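Local atomic coordinates of Csm3 (Thermoplasma volcanium, PDB entry 6AE2), a protein that probably binds crRNA and may cleave target RNA as a RAMP-family subunit of the type III-A CRISPR-Cas effector complex. Residues A[65-78]-A[130-144]. Residues are numbered along the deposited sequence; the frame is centred on the assembly and turned at random.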
ATOM      1  N   TYR A  65      18.421 -14.087   8.450  1.00 36.03           N
ATOM      2  CA  TYR A  65      19.372 -12.987   8.491  1.00 30.98           C
ATOM      3  C   TYR A  65      20.319 -13.196   9.661  1.00 37.59           C
ATOM      4  O   TYR A  65      19.956 -13.802  10.673  1.00 33.61           O
ATOM      5  CB  TYR A  65      18.689 -11.622   8.661  1.00 27.54           C
ATOM      6  CG  TYR A  65      17.840 -11.143   7.503  1.00 31.09           C
ATOM      7  CD1 TYR A  65      16.705 -11.840   7.105  1.00 21.44           C
ATOM      8  CD2 TYR A  65      18.158  -9.971   6.828  1.00 21.89           C
ATOM      9  CE1 TYR A  65      15.920 -11.391   6.057  1.00 23.47           C
ATOM     10  CE2 TYR A  65      17.381  -9.515   5.777  1.00 23.06           C
ATOM     11  CZ  TYR A  65      16.262 -10.229   5.396  1.00 28.70           C
ATOM     12  OH  TYR A  65      15.484  -9.778   4.353  1.00 34.71           O
ATOM     13  N   LEU A  66      21.537 -12.682   9.522  1.00 42.19           N
ATOM     14  CA  LEU A  66      22.482 -12.591  10.631  1.00 43.58           C
ATOM     15  C   LEU A  66      22.425 -11.151  11.130  1.00 53.12           C
ATOM     16  O   LEU A  66      23.053 -10.257  10.557  1.00 61.09           O
ATOM     17  CB  LEU A  66      23.885 -12.996  10.193  1.00 41.60           C
ATOM     18  CG  LEU A  66      24.883 -13.337  11.300  1.00 46.10           C
ATOM     19  CD1 LEU A  66      24.734 -14.788  11.721  1.00 45.28           C
ATOM     20  CD2 LEU A  66      26.304 -13.066  10.835  1.00 46.10           C
ATOM     21  N   ILE A  67      21.654 -10.927  12.192  1.00 51.58           N
ATOM     22  CA  ILE A  67      21.365  -9.585  12.683  1.00 46.84           C
ATOM     23  C   ILE A  67      22.506  -9.117  13.575  1.00 49.45           C
ATOM     24  O   ILE A  67      22.942  -9.843  14.476  1.00 49.21           O
ATOM     25  CB  ILE A  67      20.024  -9.556  13.433  1.00 52.34           C
ATOM     26  CG1 ILE A  67      18.870  -9.570  12.431  1.00 54.13           C
ATOM     27  CG2 ILE A  67      19.930  -8.335  14.345  1.00 50.18           C
ATOM     28  CD1 ILE A  67      19.105  -8.683  11.220  1.00 50.28           C
ATOM     29  N   ASN A  68      22.986  -7.896  13.320  1.00 54.44           N
ATOM     30  CA  ASN A  68      24.124  -7.296  14.017  1.00 49.85           C
ATOM     31  C   ASN A  68      25.400  -8.111  13.826  1.00 47.72           C
ATOM     32  O   ASN A  68      26.362  -7.941  14.580  1.00 51.23           O
ATOM     33  CB  ASN A  68      23.834  -7.102  15.513  1.00 47.60           C
ATOM     34  CG  ASN A  68      24.801  -6.128  16.180  1.00 52.84           C
ATOM     35  OD1 ASN A  68      25.458  -5.332  15.508  1.00 50.28           O
ATOM     36  ND2 ASN A  68      24.901  -6.201  17.504  1.00 30.54           N
ATOM     37  N   ASN A  69      25.420  -8.989  12.818  1.00 42.14           N
ATOM     38  CA  ASN A  69      26.553  -9.870  12.535  1.00 42.00           C
ATOM     39  C   ASN A  69      26.757 -10.902  13.646  1.00 50.34           C
ATOM     40  O   ASN A  69      27.863 -11.411  13.839  1.00 50.75           O
ATOM     41  CB  ASN A  69      27.837  -9.060  12.292  1.00 45.39           C
ATOM     42  CG  ASN A  69      28.891  -9.837  11.528  1.00 56.66           C
ATOM     43  OD1 ASN A  69      28.581 -10.590  10.605  1.00 62.66           O
ATOM     44  ND2 ASN A  69      30.152  -9.650  11.907  1.00 56.90           N
ATOM     45  N   VAL A  70      25.686 -11.227  14.378  1.00 48.77           N
ATOM     46  CA  VAL A  70      25.750 -12.166  15.495  1.00 47.95           C
ATOM     47  C   VAL A  70      24.616 -13.174  15.397  1.00 48.55           C
ATOM     48  O   VAL A  70      24.841 -14.386  15.303  1.00 51.11           O
ATOM     49  CB  VAL A  70      25.658 -11.448  16.858  1.00 50.60           C
ATOM     50  CG1 VAL A  70      26.258 -12.316  17.968  1.00 52.37           C
ATOM     51  CG2 VAL A  70      26.252 -10.052  16.818  1.00 51.39           C
ATOM     52  N   GLU A  71      23.389 -12.660  15.433  1.00 41.67           N
ATOM     53  CA  GLU A  71      22.216 -13.423  15.827  1.00 45.04           C
ATOM     54  C   GLU A  71      21.432 -13.884  14.609  1.00 46.95           C
ATOM     55  O   GLU A  71      20.918 -13.045  13.853  1.00 42.82           O
ATOM     56  CB  GLU A  71      21.332 -12.575  16.741  1.00 27.96           C
ATOM     57  CG  GLU A  71      20.370 -13.367  17.605  1.00 48.95           C
ATOM     58  CD  GLU A  71      21.067 -14.405  18.464  1.00 60.14           C
ATOM     59  OE1 GLU A  71      22.170 -14.122  18.983  1.00 66.17           O
ATOM     60  OE2 GLU A  71      20.506 -15.507  18.626  1.00 64.46           O
ATOM     61  N   PRO A  72      21.317 -15.191  14.380  1.00 48.22           N
ATOM     62  CA  PRO A  72      20.447 -15.675  13.301  1.00 43.86           C
ATOM     63  C   PRO A  72      18.995 -15.324  13.593  1.00 36.67           C
ATOM     64  O   PRO A  72      18.504 -15.526  14.706  1.00 37.98           O
ATOM     65  CB  PRO A  72      20.677 -17.192  13.307  1.00 39.92           C
ATOM     66  CG  PRO A  72      21.216 -17.490  14.674  1.00 45.54           C
ATOM     67  CD  PRO A  72      22.026 -16.291  15.056  1.00 44.55           C
ATOM     68  N   CYS A  73      18.316 -14.791  12.582  1.00 34.30           N
ATOM     69  CA  CYS A  73      16.938 -14.355  12.731  1.00 37.89           C
ATOM     70  C   CYS A  73      16.206 -14.570  11.415  1.00 37.14           C
ATOM     71  O   CYS A  73      16.732 -14.252  10.346  1.00 38.28           O
ATOM     72  CB  CYS A  73      16.870 -12.882  13.143  1.00 43.66           C
ATOM     73  SG  CYS A  73      15.376 -12.416  14.030  1.00 62.73           S
ATOM     74  N   ASP A  74      14.997 -15.116  11.501  1.00 36.46           N
ATOM     75  CA  ASP A  74      14.121 -15.241  10.345  1.00 36.51           C
ATOM     76  C   ASP A  74      13.368 -13.928  10.173  1.00 35.77           C
ATOM     77  O   ASP A  74      12.661 -13.492  11.087  1.00 38.08           O
ATOM     78  CB  ASP A  74      13.149 -16.406  10.522  1.00 41.04           C
ATOM     79  CG  ASP A  74      13.818 -17.754  10.331  1.00 48.60           C
ATOM     80  OD1 ASP A  74      14.911 -17.794   9.726  1.00 46.61           O
ATOM     81  OD2 ASP A  74      13.255 -18.772  10.787  1.00 52.31           O
ATOM     82  N   LEU A  75      13.521 -13.297   9.018  1.00 26.98           N
ATOM     83  CA  LEU A  75      12.970 -11.976   8.778  1.00 29.46           C
ATOM     84  C   LEU A  75      12.396 -11.917   7.373  1.00 31.11           C
ATOM     85  O   LEU A  75      12.791 -12.704   6.503  1.00 26.60           O
ATOM     86  CB  LEU A  75      14.038 -10.889   8.961  1.00 35.77           C
ATOM     87  CG  LEU A  75      14.371 -10.436  10.382  1.00 36.14           C
ATOM     88  CD1 LEU A  75      15.744  -9.766  10.400  1.00 34.07           C
ATOM     89  CD2 LEU A  75      13.287  -9.492  10.884  1.00 40.67           C
ATOM     90  N   PRO A  76      11.460 -11.002   7.118  1.00 35.75           N
ATOM     91  CA  PRO A  76      10.849 -10.922   5.787  1.00 29.69           C
ATOM     92  C   PRO A  76      11.858 -10.590   4.699  1.00 23.94           C
ATOM     93  O   PRO A  76      12.891  -9.959   4.939  1.00 24.39           O
ATOM     94  CB  PRO A  76       9.820  -9.795   5.938  1.00 28.62           C
ATOM     95  CG  PRO A  76       9.502  -9.772   7.382  1.00 34.00           C
ATOM     96  CD  PRO A  76      10.781 -10.120   8.084  1.00 34.75           C
ATOM     97  N   TYR A  77      11.542 -11.041   3.489  1.00 23.71           N
ATOM     98  CA  TYR A  77      12.181 -10.565   2.275  1.00 21.15           C
ATOM     99  C   TYR A  77      11.117 -10.500   1.190  1.00 21.27           C
ATOM    100  O   TYR A  77      10.056 -11.120   1.299  1.00 28.49           O
ATOM    101  CB  TYR A  77      13.359 -11.454   1.845  1.00 20.58           C
ATOM    102  CG  TYR A  77      12.974 -12.754   1.169  1.00 23.51           C
ATOM    103  CD1 TYR A  77      12.733 -13.900   1.916  1.00 26.30           C
ATOM    104  CD2 TYR A  77      12.871 -12.841  -0.215  1.00 16.14           C
ATOM    105  CE1 TYR A  77      12.387 -15.091   1.305  1.00 27.67           C
ATOM    106  CE2 TYR A  77      12.521 -14.028  -0.833  1.00 16.81           C
ATOM    107  CZ  TYR A  77      12.283 -15.149  -0.068  1.00 25.86           C
ATOM    108  OH  TYR A  77      11.940 -16.332  -0.676  1.00 29.65           O
ATOM    109  N   ILE A  78      11.397  -9.731   0.145  1.00 24.80           N
ATOM    110  CA  ILE A  78      10.455  -9.552  -0.953  1.00 26.38           C
ATOM    111  C   ILE A  78      10.958 -10.371  -2.139  1.00 20.99           C
ATOM    112  O   ILE A  78      11.993 -10.030  -2.733  1.00 20.21           O
ATOM    113  CB  ILE A  78      10.280  -8.075  -1.324  1.00 24.89           C
ATOM    114  CG1 ILE A  78       9.708  -7.298  -0.137  1.00 26.98           C
ATOM    115  CG2 ILE A  78       9.363  -7.937  -2.525  1.00 15.66           C
ATOM    116  CD1 ILE A  78       9.286  -5.883  -0.479  1.00 25.62           C
ATOM    117  N   ALA A 130      14.677  -8.921  -2.756  1.00 16.89           N
ATOM    118  CA  ALA A 130      15.070  -7.755  -1.978  1.00 18.80           C
ATOM    119  C   ALA A 130      15.058  -8.101  -0.496  1.00 20.96           C
ATOM    120  O   ALA A 130      14.140  -8.772  -0.009  1.00 20.99           O
ATOM    121  CB  ALA A 130      14.143  -6.571  -2.251  1.00 15.37           C
ATOM    122  N   PHE A 131      16.075  -7.637   0.221  1.00 20.98           N
ATOM    123  CA  PHE A 131      16.247  -7.978   1.622  1.00 17.73           C
ATOM    124  C   PHE A 131      16.280  -6.718   2.476  1.00 18.29           C
ATOM    125  O   PHE A 131      16.563  -5.617   1.991  1.00 21.89           O
ATOM    126  CB  PHE A 131      17.518  -8.806   1.820  1.00 19.82           C
ATOM    127  CG  PHE A 131      17.547 -10.049   0.984  1.00 19.35           C
ATOM    128  CD1 PHE A 131      16.807 -11.161   1.351  1.00 21.64           C
ATOM    129  CD2 PHE A 131      18.279 -10.094  -0.191  1.00 21.13           C
ATOM    130  CE1 PHE A 131      16.812 -12.306   0.572  1.00 26.94           C
ATOM    131  CE2 PHE A 131      18.292 -11.237  -0.975  1.00 28.77           C
ATOM    132  CZ  PHE A 131      17.556 -12.344  -0.594  1.00 29.04           C
ATOM    133  N   LEU A 132      15.979  -6.900   3.763  1.00 20.75           N
ATOM    134  CA  LEU A 132      15.854  -5.780   4.686  1.00 19.05           C
ATOM    135  C   LEU A 132      17.122  -4.943   4.734  1.00 19.08           C
ATOM    136  O   LEU A 132      18.217  -5.463   4.959  1.00 36.59           O
ATOM    137  CB  LEU A 132      15.532  -6.288   6.094  1.00 18.73           C
ATOM    138  CG  LEU A 132      14.090  -6.651   6.443  1.00 31.55           C
ATOM    139  CD1 LEU A 132      14.042  -7.476   7.723  1.00 40.43           C
ATOM    140  CD2 LEU A 132      13.247  -5.400   6.581  1.00 34.44           C
ATOM    141  N   ASP A 133      16.963  -3.641   4.521  1.00 58.88           N
ATOM    142  CA  ASP A 133      17.969  -2.690   4.963  1.00 64.53           C
ATOM    143  C   ASP A 133      18.040  -2.817   6.477  1.00 72.77           C
ATOM    144  O   ASP A 133      17.213  -2.234   7.189  1.00 80.46           O
ATOM    145  CB  ASP A 133      17.598  -1.266   4.522  1.00 63.90           C
ATOM    146  CG  ASP A 133      18.548  -0.189   5.063  1.00 74.93           C
ATOM    147  OD1 ASP A 133      18.644   0.876   4.421  1.00 78.26           O
ATOM    148  OD2 ASP A 133      19.186  -0.376   6.120  1.00 81.96           O
ATOM    149  N   ASP A 134      18.997  -3.595   6.981  1.00 60.50           N
ATOM    150  CA  ASP A 134      19.178  -3.722   8.427  1.00 76.16           C
ATOM    151  C   ASP A 134      20.088  -2.592   8.915  1.00 79.28           C
ATOM    152  O   ASP A 134      21.218  -2.789   9.366  1.00 72.65           O
ATOM    153  CB  ASP A 134      19.704  -5.105   8.795  1.00 72.69           C
ATOM    154  CG  ASP A 134      20.914  -5.518   7.986  1.00 75.68           C
ATOM    155  OD1 ASP A 134      21.260  -4.809   7.020  1.00 78.56           O
ATOM    156  OD2 ASP A 134      21.511  -6.565   8.319  1.00 78.06           O
ATOM    157  N   GLY A 135      19.550  -1.375   8.815  1.00 89.84           N
ATOM    158  CA  GLY A 135      20.259  -0.173   9.219  1.00106.63           C
ATOM    159  C   GLY A 135      19.971   0.272  10.636  1.00120.22           C
ATOM    160  O   GLY A 135      20.831   0.839  11.317  1.00119.61           O
ATOM    161  N   HIS A 136      18.758   0.020  11.097  1.00130.86           N
ATOM    162  CA  HIS A 136      18.403   0.305  12.474  1.00137.86           C
ATOM    163  C   HIS A 136      17.897  -0.959  13.152  1.00125.18           C
ATOM    164  O   HIS A 136      17.026  -0.911  14.016  1.00128.78           O
ATOM    165  CB  HIS A 136      17.383   1.440  12.527  1.00149.56           C
ATOM    166  CG  HIS A 136      17.892   2.726  11.946  1.00160.47           C
ATOM    167  ND1 HIS A 136      19.073   3.302  12.360  1.00165.66           N
ATOM    168  CD2 HIS A 136      17.387   3.543  10.989  1.00163.04           C
ATOM    169  CE1 HIS A 136      19.271   4.421  11.687  1.00168.53           C
ATOM    170  NE2 HIS A 136      18.263   4.592  10.849  1.00166.45           N
ATOM    171  N   ILE A 137      18.434  -2.096  12.726  1.00103.79           N
ATOM    172  CA  ILE A 137      18.069  -3.413  13.227  1.00 83.52           C
ATOM    173  C   ILE A 137      19.338  -3.994  13.846  1.00 75.01           C
ATOM    174  O   ILE A 137      20.189  -4.553  13.140  1.00 72.34           O
ATOM    175  CB  ILE A 137      17.503  -4.326  12.125  1.00 71.88           C
ATOM    176  CG1 ILE A 137      16.187  -3.788  11.521  1.00 61.26           C
ATOM    177  CG2 ILE A 137      17.298  -5.747  12.651  1.00 66.54           C
ATOM    178  CD1 ILE A 137      16.362  -2.768  10.428  1.00 66.40           C
ATOM    179  N   LYS A 138      19.478  -3.844  15.171  1.00 70.30           N
ATOM    180  CA  LYS A 138      20.671  -4.267  15.899  1.00 71.78           C
ATOM    181  C   LYS A 138      20.466  -5.412  16.875  1.00 75.91           C
ATOM    182  O   LYS A 138      21.416  -5.760  17.583  1.00 76.45           O
ATOM    183  CB  LYS A 138      21.278  -3.105  16.698  1.00 75.45           C
ATOM    184  CG  LYS A 138      22.510  -2.442  16.082  1.00 80.65           C
ATOM    185  CD  LYS A 138      22.453  -2.377  14.552  1.00 84.29           C
ATOM    186  CE  LYS A 138      21.563  -1.243  14.050  1.00 89.87           C
ATOM    187  NZ  LYS A 138      21.518  -1.208  12.559  1.00 90.95           N
ATOM    188  N   SER A 139      19.259  -5.960  16.991  1.00 75.70           N
ATOM    189  CA  SER A 139      19.023  -7.094  17.878  1.00 83.02           C
ATOM    190  C   SER A 139      17.798  -7.841  17.376  1.00 87.10           C
ATOM    191  O   SER A 139      16.910  -7.246  16.760  1.00 82.30           O
ATOM    192  CB  SER A 139      18.826  -6.662  19.340  1.00 82.25           C
ATOM    193  OG  SER A 139      17.458  -6.423  19.631  1.00 79.35           O
ATOM    194  N   ALA A 140      17.759  -9.150  17.645  1.00 92.04           N
ATOM    195  CA  ALA A 140      16.673  -9.991  17.144  1.00 90.94           C
ATOM    196  C   ALA A 140      15.302  -9.548  17.645  1.00 89.66           C
ATOM    197  O   ALA A 140      14.288  -9.893  17.029  1.00 89.98           O
ATOM    198  CB  ALA A 140      16.917 -11.452  17.529  1.00 94.63           C
ATOM    199  N   GLU A 141      15.243  -8.798  18.748  1.00 88.17           N
ATOM    200  CA  GLU A 141      13.960  -8.261  19.184  1.00 90.60           C
ATOM    201  C   GLU A 141      13.598  -6.997  18.411  1.00 79.67           C
ATOM    202  O   GLU A 141      12.421  -6.762  18.119  1.00 84.95           O
ATOM    203  CB  GLU A 141      13.978  -7.989  20.686  1.00102.76           C
ATOM    204  CG  GLU A 141      12.701  -8.419  21.386  1.00112.42           C
ATOM    205  CD  GLU A 141      11.596  -7.384  21.280  1.00118.64           C
ATOM    206  OE1 GLU A 141      10.477  -7.755  20.866  1.00119.63           O
ATOM    207  OE2 GLU A 141      11.838  -6.204  21.616  1.00120.16           O
ATOM    208  N   ASP A 142      14.597  -6.173  18.070  1.00 71.42           N
ATOM    209  CA  ASP A 142      14.373  -5.101  17.104  1.00 72.40           C
ATOM    210  C   ASP A 142      13.914  -5.653  15.763  1.00 68.58           C
ATOM    211  O   ASP A 142      13.211  -4.965  15.014  1.00 64.78           O
ATOM    212  CB  ASP A 142      15.652  -4.283  16.900  1.00 78.18           C
ATOM    213  CG  ASP A 142      15.991  -3.410  18.087  1.00 83.65           C
ATOM    214  OD1 ASP A 142      15.061  -2.966  18.790  1.00 89.59           O
ATOM    215  OD2 ASP A 142      17.197  -3.155  18.306  1.00 81.59           O
ATOM    216  N   ALA A 143      14.311  -6.888  15.446  1.00 70.04           N
ATOM    217  CA  ALA A 143      14.046  -7.509  14.155  1.00 66.63           C
ATOM    218  C   ALA A 143      12.557  -7.551  13.846  1.00 63.49           C
ATOM    219  O   ALA A 143      12.078  -6.767  13.026  1.00 62.07           O
ATOM    220  CB  ALA A 143      14.636  -8.919  14.109  1.00 65.34           C
ATOM    221  N   ARG A 144      11.814  -8.446  14.499  1.00 78.90           N
ATOM    222  CA  ARG A 144      10.408  -8.677  14.188  1.00 86.81           C
ATOM    223  C   ARG A 144       9.457  -7.715  14.895  1.00 85.94           C
ATOM    224  O   ARG A 144       8.254  -7.988  14.967  1.00 88.33           O
ATOM    225  CB  ARG A 144      10.028 -10.125  14.497  1.00103.63           C
ATOM    226  CG  ARG A 144      11.107 -11.091  14.040  1.00112.70           C
ATOM    227  CD  ARG A 144      10.869 -11.553  12.606  1.00116.38           C
ATOM    228  NE  ARG A 144       9.596 -12.239  12.386  1.00120.06           N
ATOM    229  CZ  ARG A 144       9.424 -13.170  11.452  1.00121.14           C
ATOM    230  NH1 ARG A 144      10.433 -13.506  10.668  1.00121.88           N
ATOM    231  NH2 ARG A 144       8.255 -13.768  11.295  1.00122.22           N
TER
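Y65 reaches from one strand of a hairpin to the backbone of the neighbouring segment, where its OH accepts a nearly straight hydrogen bond from L132 N (3.0 Å, N-H...O 167°). Through that hydroxyl, one side-chain oxygen of strand 62-67 meets the backbones of both 71-78 and 130-132, the bond to P76 O being weak. I78 and A130 form an antiparallel hydrogen-bonded pair and exchange two near-linear bonds, each 2.9 Å from N to O: I78 N to A130 O and A130 N to I78 O. Here lies an instructive case of a side-chain hydroxyl taking up a backbone N-H next to a strand pair. L132 CD1 lies over one face of the Y65 ring, and Y65 OH sits in the plane of the F131 ring, at its edge. F131 and Y77 run side by side in the same direction, Y77 CB meeting F131 CD1 at 3.5 Å, their ring planes inclined at 35°.

L75 can be followed outward. Its CB touches L132 CD1 at 3.6 Å; CG, set beside the backbone N (chi1 -80°), stands between that methyl and A143 CB; CD1 meets the same two carbons; and CD2 meets A143 CB at 3.5 Å. Further along, C73 SG packs on A143 CB at 3.6 Å and on A140 CB, while I67 CD1 rests on I137 CG2. S139 N-caps the short helix, its OG accepting from D142 N.

The whole is an antiparallel hairpin, 62-67 with 71-78, carrying a classic beta bulge where V70 and E71 face I67; 71-78 pairs with strand 125-132 in the antiparallel sheet of this RAMP-superfamily protein, and helix 140-143 packs against the hairpin's side chains.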